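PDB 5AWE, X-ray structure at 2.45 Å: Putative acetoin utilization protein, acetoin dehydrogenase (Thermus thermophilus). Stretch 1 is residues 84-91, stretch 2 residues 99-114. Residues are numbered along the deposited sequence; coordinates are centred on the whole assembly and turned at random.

Stretch 1, residues 84-91: PVVTVEAD
Stretch 2 99-114: LLMEERKIGGLPVMEG

Stretch 1 is an extended run that enters through a cis peptide bond before Pro 84; phi runs from -74° to -132° and psi from 128° to 169° as far as Glu 89, and the chain turns at Ala 90 (-53/-39). Stretch 2 begins inside a helix, with Glu 103 N hydrogen-bonded to Leu 99 O at 2.9 Å and Arg 104 N to Leu 100 O at 3.2 Å. Arg 104 (-109/18) is the first residue to leave helical angles; Lys 105 takes positive phi (72/5), and Ile 106 (-85/154) and Gly 107 (-107/-2) lead into the strand Gly 108 to Glu 113. Gly 114, at 57/-111, follows with a positive phi that favours glycine.

The strands run parallel. Val 88 pairs with Val 111 (CA to CA 5.2 Å) and Glu 89 with Met 112 (CA to CA 4.8 Å). Parallel pairing makes Val 88 hydrogen-bond to the residues on either side of its partner: its N donates weakly to Pro 110 O at 3.3 Å, while its O accepts from Met 112 N at 2.9 Å. Ala 90 N then donates to Met 112 O at 2.7 Å. Proline lacks an amide hydrogen, but Pro 110 needs only its carbonyl here. Two of these acceptors also take CA-H...O contacts: Val 111 CA lies 3.4 Å from Val 88 O, and Glu 89 CA 3.4 Å from Met 112 O.

Val 88 and Val 111 share one face of the sheet. The buried Val 88, its chi1 between wells at -99°, sets CG1 a tight 3.0 Å from CD1 of Leu 100 (m, t) and CG2 3.7 Å from CD2 of Leu 109 (chi1 -125°, chi2 43°). A branched aliphatic residue thus touches both helix and strand. Val 111 (t) places CG1 3.8 Å from Ala 90 CB, a small side chain that fits close to the sheet as the backbone turns.

Val 86 (m) points toward stretch 2. Its CG2 lies 3.3 Å from Ile 106 CD1 and 3.4 Å from Leu 109 CD1; its CG1 covers one face of the Arg 104 guanidinium and meets Arg 104 CD at 3.7 Å. Arginine suits this exposed edge: its CD packs against valine while NE forms a salt bridge with Glu 103 OE1 at 3.5 Å.

Val 85 (t) brings CG1 to 3.7 Å from Pro 110 CG, apolar methyl against apolar ring. Thr 87 (p) has CB 3.5 Å from Pro 110 O. On the face of Glu 89, Met 112, present as selenomethionine (m, m, m), puts CG 3.7 Å from Thr 87 CB; its long unbranched chain then leads away.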

# COMPACT_ATOMS: atom_id res chain seq x y z
N PRO A 84 -10.75 25.86 -12.12
CA PRO A 84 -11.07 25.73 -13.54
C PRO A 84 -9.82 25.36 -14.34
O PRO A 84 -8.70 25.66 -13.93
CB PRO A 84 -11.62 27.11 -13.91
CG PRO A 84 -10.94 28.03 -12.95
CD PRO A 84 -10.73 27.27 -11.67
N VAL A 85 -10.00 24.68 -15.47
CA VAL A 85 -8.87 24.23 -16.28
C VAL A 85 -8.32 25.37 -17.14
O VAL A 85 -9.08 26.08 -17.79
CB VAL A 85 -9.27 23.07 -17.21
CG1 VAL A 85 -8.04 22.54 -17.93
CG2 VAL A 85 -9.95 21.97 -16.42
N VAL A 86 -7.00 25.54 -17.14
CA VAL A 86 -6.39 26.53 -18.01
C VAL A 86 -6.16 25.91 -19.39
O VAL A 86 -5.58 24.82 -19.50
CB VAL A 86 -5.02 27.03 -17.45
CG1 VAL A 86 -5.17 27.46 -15.99
CG2 VAL A 86 -3.98 25.94 -17.57
N THR A 87 -6.63 26.59 -20.43
CA THR A 87 -6.56 26.06 -21.78
C THR A 87 -6.02 27.10 -22.77
O THR A 87 -5.88 28.28 -22.43
CB THR A 87 -7.94 25.61 -22.25
OG1 THR A 87 -8.80 26.75 -22.35
CG2 THR A 87 -8.53 24.63 -21.25
N VAL A 88 -5.70 26.65 -23.98
CA VAL A 88 -5.38 27.55 -25.09
C VAL A 88 -6.21 27.18 -26.32
O VAL A 88 -6.57 26.01 -26.51
CB VAL A 88 -3.90 27.46 -25.51
CG1 VAL A 88 -3.12 28.61 -24.91
CG2 VAL A 88 -3.31 26.14 -25.08
N GLU A 89 -6.48 28.18 -27.15
CA GLU A 89 -7.20 27.94 -28.40
C GLU A 89 -6.24 27.34 -29.42
O GLU A 89 -5.07 27.71 -29.47
CB GLU A 89 -7.76 29.26 -28.93
CG GLU A 89 -8.12 30.27 -27.85
CD GLU A 89 -6.90 31.04 -27.35
OE1 GLU A 89 -6.47 31.98 -28.05
OE2 GLU A 89 -6.38 30.72 -26.26
N ALA A 90 -6.74 26.42 -30.23
CA ALA A 90 -5.93 25.79 -31.26
C ALA A 90 -5.24 26.83 -32.14
O ALA A 90 -4.08 26.68 -32.52
CB ALA A 90 -6.80 24.86 -32.11
N ASP A 91 -5.97 27.90 -32.46
CA ASP A 91 -5.50 28.90 -33.41
C ASP A 91 -4.66 29.98 -32.75
O ASP A 91 -4.34 30.98 -33.38
CB ASP A 91 -6.68 29.57 -34.12
CG ASP A 91 -7.50 30.44 -33.19
OD1 ASP A 91 -6.90 31.25 -32.45
OD2 ASP A 91 -8.74 30.31 -33.19
N LEU A 99 3.62 30.80 -22.44
CA LEU A 99 3.35 31.80 -21.43
C LEU A 99 2.47 31.23 -20.34
O LEU A 99 2.79 31.35 -19.16
CB LEU A 99 2.68 33.03 -22.06
CG LEU A 99 3.64 34.00 -22.75
CD1 LEU A 99 2.85 35.06 -23.50
CD2 LEU A 99 4.55 34.65 -21.71
N LEU A 100 1.38 30.58 -20.74
CA LEU A 100 0.48 29.96 -19.78
C LEU A 100 1.19 28.90 -18.95
O LEU A 100 1.03 28.85 -17.73
CB LEU A 100 -0.72 29.35 -20.51
CG LEU A 100 -1.75 30.36 -21.01
CD1 LEU A 100 -2.51 29.77 -22.18
CD2 LEU A 100 -2.71 30.75 -19.88
N MSE A 101 1.98 28.05 -19.61
CA MSE A 101 2.66 26.97 -18.90
C MSE A 101 3.63 27.51 -17.85
O MSE A 101 3.71 26.98 -16.75
CB MSE A 101 3.42 26.07 -19.88
CG MSE A 101 2.52 25.31 -20.84
SE MSE A 101 3.37 24.02 -21.81
CE MSE A 101 4.80 24.86 -22.34
N GLU A 102 4.36 28.57 -18.19
CA GLU A 102 5.40 29.09 -17.31
C GLU A 102 4.80 29.90 -16.17
O GLU A 102 5.28 29.86 -15.04
CB GLU A 102 6.39 29.97 -18.09
CG GLU A 102 7.65 30.35 -17.31
CD GLU A 102 7.45 31.54 -16.37
OE1 GLU A 102 6.47 32.29 -16.55
OE2 GLU A 102 8.27 31.72 -15.45
N GLU A 103 3.74 30.64 -16.48
CA GLU A 103 3.08 31.46 -15.49
C GLU A 103 2.57 30.57 -14.36
O GLU A 103 2.79 30.85 -13.18
CB GLU A 103 1.91 32.21 -16.13
CG GLU A 103 1.20 33.17 -15.20
CD GLU A 103 0.17 34.03 -15.92
OE1 GLU A 103 -0.84 33.48 -16.42
OE2 GLU A 103 0.38 35.26 -16.00
N ARG A 104 1.91 29.48 -14.73
CA ARG A 104 1.16 28.68 -13.78
C ARG A 104 1.80 27.33 -13.47
O ARG A 104 1.13 26.44 -12.94
CB ARG A 104 -0.26 28.49 -14.29
CG ARG A 104 -0.92 29.82 -14.64
CD ARG A 104 -2.41 29.69 -14.84
NE ARG A 104 -2.91 30.75 -15.71
CZ ARG A 104 -4.11 31.32 -15.58
NH1 ARG A 104 -4.48 32.27 -16.42
NH2 ARG A 104 -4.93 30.92 -14.61
N LYS A 105 3.08 27.19 -13.79
CA LYS A 105 3.87 26.06 -13.31
C LYS A 105 3.51 24.73 -13.98
O LYS A 105 4.05 23.69 -13.61
CB LYS A 105 3.72 25.91 -11.79
CG LYS A 105 4.21 27.11 -10.99
CD LYS A 105 4.18 26.82 -9.49
CE LYS A 105 4.78 27.97 -8.69
NZ LYS A 105 5.00 27.60 -7.27
N ILE A 106 2.61 24.78 -14.95
CA ILE A 106 2.06 23.58 -15.56
C ILE A 106 2.93 23.02 -16.69
O ILE A 106 3.68 23.75 -17.33
CB ILE A 106 0.68 23.86 -16.15
CG1 ILE A 106 -0.16 24.67 -15.15
CG2 ILE A 106 -0.02 22.56 -16.47
CD1 ILE A 106 -1.28 25.42 -15.80
N GLY A 107 2.82 21.72 -16.93
CA GLY A 107 3.59 21.10 -18.00
C GLY A 107 2.75 20.73 -19.21
O GLY A 107 3.27 20.22 -20.20
N GLY A 108 1.45 20.98 -19.13
CA GLY A 108 0.55 20.53 -20.17
C GLY A 108 -0.69 21.40 -20.24
O GLY A 108 -1.04 22.07 -19.27
N LEU A 109 -1.37 21.37 -21.38
CA LEU A 109 -2.43 22.33 -21.64
C LEU A 109 -3.46 21.77 -22.62
O LEU A 109 -3.13 21.43 -23.76
CB LEU A 109 -1.82 23.59 -22.24
CG LEU A 109 -2.03 24.97 -21.62
CD1 LEU A 109 -1.90 24.92 -20.11
CD2 LEU A 109 -0.99 25.93 -22.22
N PRO A 110 -4.72 21.64 -22.18
CA PRO A 110 -5.72 21.12 -23.11
C PRO A 110 -5.89 22.15 -24.24
O PRO A 110 -5.88 23.35 -23.99
CB PRO A 110 -6.98 21.00 -22.25
CG PRO A 110 -6.47 20.91 -20.84
CD PRO A 110 -5.23 21.77 -20.81
N VAL A 111 -6.04 21.68 -25.47
CA VAL A 111 -6.21 22.60 -26.58
C VAL A 111 -7.65 22.58 -27.04
O VAL A 111 -8.25 21.52 -27.20
CB VAL A 111 -5.29 22.26 -27.77
CG1 VAL A 111 -5.49 23.28 -28.89
CG2 VAL A 111 -3.83 22.25 -27.32
N MSE A 112 -8.21 23.77 -27.22
CA MSE A 112 -9.63 23.92 -27.45
C MSE A 112 -9.92 24.59 -28.79
O MSE A 112 -9.08 25.30 -29.34
CB MSE A 112 -10.25 24.77 -26.34
CG MSE A 112 -10.02 24.22 -24.94
SE MSE A 112 -10.78 22.61 -24.73
CE MSE A 112 -12.47 23.03 -24.94
N GLU A 113 -11.12 24.35 -29.31
CA GLU A 113 -11.75 25.28 -30.23
C GLU A 113 -13.03 25.79 -29.58
O GLU A 113 -14.08 25.14 -29.61
CB GLU A 113 -12.06 24.58 -31.55
CG GLU A 113 -10.81 24.20 -32.33
CD GLU A 113 -11.11 23.44 -33.59
OE1 GLU A 113 -12.30 23.38 -33.97
OE2 GLU A 113 -10.16 22.90 -34.20
N GLY A 114 -12.93 26.96 -28.95
CA GLY A 114 -14.01 27.42 -28.11
C GLY A 114 -14.32 26.41 -27.03
O GLY A 114 -13.52 26.19 -26.11